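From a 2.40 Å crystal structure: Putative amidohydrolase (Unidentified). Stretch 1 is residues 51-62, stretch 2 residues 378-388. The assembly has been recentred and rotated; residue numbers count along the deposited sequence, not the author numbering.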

# COMPACT_ATOMS: atom_id res chain seq x y z
N ASP A 51 26.14 -36.23 49.04
CA ASP A 51 27.11 -37.31 49.05
C ASP A 51 27.02 -38.10 47.75
O ASP A 51 25.99 -38.69 47.44
CB ASP A 51 26.88 -38.23 50.25
CG ASP A 51 28.15 -38.96 50.68
OD1 ASP A 51 28.78 -39.61 49.82
OD2 ASP A 51 28.50 -38.87 51.88
N VAL A 52 28.12 -38.11 47.01
CA VAL A 52 28.13 -38.64 45.66
C VAL A 52 28.49 -40.12 45.56
O VAL A 52 28.53 -40.68 44.46
CB VAL A 52 29.07 -37.81 44.75
CG1 VAL A 52 29.00 -38.29 43.31
CG2 VAL A 52 28.72 -36.33 44.84
N LYS A 53 28.74 -40.76 46.71
CA LYS A 53 29.06 -42.19 46.73
C LYS A 53 30.06 -42.56 45.65
O LYS A 53 29.88 -43.55 44.93
CB LYS A 53 27.81 -43.05 46.57
CG LYS A 53 26.96 -43.18 47.83
CD LYS A 53 27.69 -43.96 48.92
CE LYS A 53 27.94 -45.42 48.53
NZ LYS A 53 26.76 -46.30 48.79
N GLY A 54 31.11 -41.75 45.52
CA GLY A 54 32.18 -42.02 44.57
C GLY A 54 31.77 -41.92 43.11
O GLY A 54 32.36 -42.59 42.26
N LYS A 55 30.76 -41.10 42.82
CA LYS A 55 30.36 -40.86 41.44
C LYS A 55 31.04 -39.61 40.91
O LYS A 55 31.79 -38.94 41.63
CB LYS A 55 28.84 -40.74 41.34
CG LYS A 55 28.15 -42.05 41.02
CD LYS A 55 26.72 -42.08 41.52
CE LYS A 55 26.67 -42.17 43.03
NZ LYS A 55 25.64 -43.14 43.48
N THR A 56 30.79 -39.30 39.64
CA THR A 56 31.50 -38.19 38.99
C THR A 56 30.72 -36.88 39.01
O THR A 56 29.55 -36.81 38.64
CB THR A 56 31.88 -38.54 37.54
OG1 THR A 56 32.56 -39.81 37.51
CG2 THR A 56 32.79 -37.47 36.97
N ILE A 57 31.40 -35.84 39.46
CA ILE A 57 30.84 -34.51 39.44
C ILE A 57 31.49 -33.75 38.29
O ILE A 57 32.71 -33.54 38.28
CB ILE A 57 31.06 -33.78 40.78
CG1 ILE A 57 30.47 -34.61 41.92
CG2 ILE A 57 30.45 -32.39 40.75
CD1 ILE A 57 30.76 -34.05 43.30
N MET A 58 30.69 -33.37 37.30
CA MET A 58 31.20 -32.68 36.12
C MET A 58 30.37 -31.43 35.80
O MET A 58 29.22 -31.30 36.24
CB MET A 58 31.22 -33.62 34.90
CG MET A 58 29.84 -34.04 34.42
SD MET A 58 29.86 -34.85 32.81
CE MET A 58 30.48 -33.50 31.82
N PRO A 59 30.94 -30.51 35.00
CA PRO A 59 30.22 -29.28 34.66
C PRO A 59 29.00 -29.57 33.78
O PRO A 59 28.96 -30.59 33.09
CB PRO A 59 31.24 -28.46 33.88
CG PRO A 59 32.55 -29.18 34.03
CD PRO A 59 32.25 -30.60 34.34
N GLY A 60 28.03 -28.66 33.82
CA GLY A 60 26.88 -28.71 32.91
C GLY A 60 27.31 -28.76 31.46
O GLY A 60 28.26 -28.09 31.05
N LEU A 61 26.61 -29.57 30.67
CA LEU A 61 26.95 -29.71 29.26
C LEU A 61 26.34 -28.55 28.46
O LEU A 61 25.31 -28.01 28.85
CB LEU A 61 26.44 -31.02 28.70
CG LEU A 61 26.84 -32.32 29.40
CD1 LEU A 61 25.84 -33.40 29.03
CD2 LEU A 61 28.23 -32.73 28.98
N ILE A 62 27.00 -28.19 27.36
CA ILE A 62 26.57 -27.09 26.50
C ILE A 62 26.37 -27.57 25.06
O ILE A 62 27.26 -28.17 24.48
CB ILE A 62 27.62 -25.95 26.53
CG1 ILE A 62 27.94 -25.56 27.98
CG2 ILE A 62 27.16 -24.74 25.70
CD1 ILE A 62 28.88 -24.37 28.13
N ALA A 378 26.59 -22.29 39.12
CA ALA A 378 26.42 -23.61 39.70
C ALA A 378 25.52 -24.44 38.79
O ALA A 378 24.38 -24.78 39.15
CB ALA A 378 25.84 -23.52 41.11
N ASP A 379 26.05 -24.73 37.61
CA ASP A 379 25.47 -25.70 36.70
C ASP A 379 26.30 -26.96 36.86
O ASP A 379 27.44 -27.03 36.38
CB ASP A 379 25.56 -25.22 35.24
CG ASP A 379 24.78 -23.93 34.99
OD1 ASP A 379 24.24 -23.32 35.95
OD2 ASP A 379 24.70 -23.53 33.81
N VAL A 380 25.75 -27.94 37.57
CA VAL A 380 26.52 -29.13 37.93
C VAL A 380 25.79 -30.41 37.60
O VAL A 380 24.58 -30.50 37.75
CB VAL A 380 26.84 -29.15 39.45
CG1 VAL A 380 27.72 -30.34 39.79
CG2 VAL A 380 27.51 -27.86 39.88
N LEU A 381 26.54 -31.41 37.15
CA LEU A 381 25.99 -32.74 36.95
C LEU A 381 26.66 -33.75 37.88
O LEU A 381 27.82 -33.57 38.29
CB LEU A 381 26.20 -33.21 35.51
CG LEU A 381 25.73 -32.33 34.35
CD1 LEU A 381 25.75 -33.15 33.05
CD2 LEU A 381 24.33 -31.79 34.65
N VAL A 382 25.93 -34.81 38.21
CA VAL A 382 26.53 -35.97 38.84
C VAL A 382 26.27 -37.17 37.95
O VAL A 382 25.12 -37.49 37.66
CB VAL A 382 25.97 -36.23 40.25
CG1 VAL A 382 26.22 -37.68 40.66
CG2 VAL A 382 26.60 -35.29 41.25
N VAL A 383 27.32 -37.83 37.50
CA VAL A 383 27.17 -38.95 36.60
C VAL A 383 27.61 -40.27 37.23
O VAL A 383 28.59 -40.33 37.97
CB VAL A 383 27.92 -38.73 35.29
CG1 VAL A 383 27.67 -39.88 34.31
CG2 VAL A 383 27.50 -37.40 34.67
N ASP A 384 26.86 -41.32 36.93
CA ASP A 384 27.22 -42.64 37.37
C ASP A 384 28.13 -43.27 36.32
O ASP A 384 27.69 -44.10 35.52
CB ASP A 384 25.98 -43.50 37.57
CG ASP A 384 26.30 -44.87 38.14
OD1 ASP A 384 27.33 -45.00 38.83
OD2 ASP A 384 25.50 -45.80 37.91
N GLY A 385 29.39 -42.86 36.32
CA GLY A 385 30.36 -43.35 35.35
C GLY A 385 31.50 -42.35 35.21
O GLY A 385 31.51 -41.31 35.86
N ASN A 386 32.46 -42.68 34.34
CA ASN A 386 33.62 -41.80 34.11
C ASN A 386 33.80 -41.41 32.64
O ASN A 386 34.41 -42.15 31.86
CB ASN A 386 34.89 -42.44 34.66
CG ASN A 386 36.13 -41.63 34.33
OD1 ASN A 386 36.12 -40.82 33.40
ND2 ASN A 386 37.19 -41.84 35.09
N PRO A 387 33.29 -40.23 32.28
CA PRO A 387 33.19 -39.73 30.90
C PRO A 387 34.55 -39.63 30.22
O PRO A 387 34.64 -39.74 28.99
CB PRO A 387 32.58 -38.34 31.07
CG PRO A 387 31.95 -38.35 32.42
CD PRO A 387 32.77 -39.26 33.25
N LEU A 388 35.59 -39.39 31.02
CA LEU A 388 36.97 -39.34 30.52
C LEU A 388 37.47 -40.72 30.05
O LEU A 388 38.38 -40.80 29.23
CB LEU A 388 37.89 -38.75 31.60
CG LEU A 388 37.58 -37.28 31.86
CD1 LEU A 388 38.57 -36.64 32.83
CD2 LEU A 388 37.55 -36.50 30.54

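The two stretches meet as neighbouring antiparallel strands, 56-59 and 380-383, whose axes approach to 4.7 Å, and together they bury 658 Å² of surface. Apolar side chains pack on both faces of this two-stranded unit. On the face that carries Met58, Leu381 and Val383, the methionine forms the centre. Its CG lies 3.9 Å from Leu381 CB, its directly paired neighbour, while chi1 in p and chi2 in t carry the thioether onward, so that Met58 SD reaches Val383 CG2 at 3.9 Å and Pro387 CG at 4.1 Å. Met58 thus touches both strand 380-383 and the loop that follows that strand. Leu381, which has the largest area covered by the other stretch of any residue here, also packs beyond its own pair: its CD1 is 3.9 Å from Leu61 CG, and its CG is 4.1 Å from Gly60 CA.

The other face is built from Ile57 and Val382, a non-hydrogen-bonded pair with a CA-CA distance of 4.6 Å, the shortest in the register. Ile57 CG1 meets Val382 CG2 at 4.0 Å, and Ile57 CG2 lies closer still to Val380 CG1, at 3.5 Å. Val52, from the turn that precedes the strand, extends this layer by placing its CG1 3.9 Å from Val382 CG1. The type I' turn from Val52 to Lys55 thus brings a further apolar side chain to the same valine.

Between the two faces runs the backbone ladder. Met58 and Leu381 form a reciprocal pair, with Met58 N donating to Leu381 O at 3.0 Å and Leu381 N to Met58 O at 2.8 Å. Two residues away along each strand, Thr56 N donates to Val383 O at 2.9 Å and Val383 N to Thr56 O at 2.7 Å; all four bonds have angles at hydrogen of 156° or more. The intervening pair has no such bonds, but its alpha carbons approach the same carbonyls: Val382 CA is 3.1 Å from Thr56 O, and Ile57 CA is 3.4 Å from Leu381 O, both in CA-H...O geometry.

Pro59 pairs with Val380 at a non-hydrogen-bonded position, so the lack of an amide hydrogen costs the ladder nothing; the two side chains diverge. The alternation resumes at the next residue, where Gly60 N donates to Asp379 O at 3.1 Å. Space is limited here, since a beta carbon at Gly60 would lie only 3.1 Å from Asp379 CB.

The opposite end of the ladder is more polar. Thr56 adds a side-chain bond to its two backbone ones: its OG1 donates to Gly385 O at a very short 2.5 Å, tying the loop after Val383 to the strand. Its methyl, CG2, faces Pro387 CD at 4.1 Å, so the same residue borders the apolar cluster around Met58. At the exposed margin, Lys55 CB packs 3.4 Å from Val383 O and its CG lies 3.8 Å from Asp384 OD1, but the end of the lysine leads away, and Lys55 and Asp384 form no salt bridge.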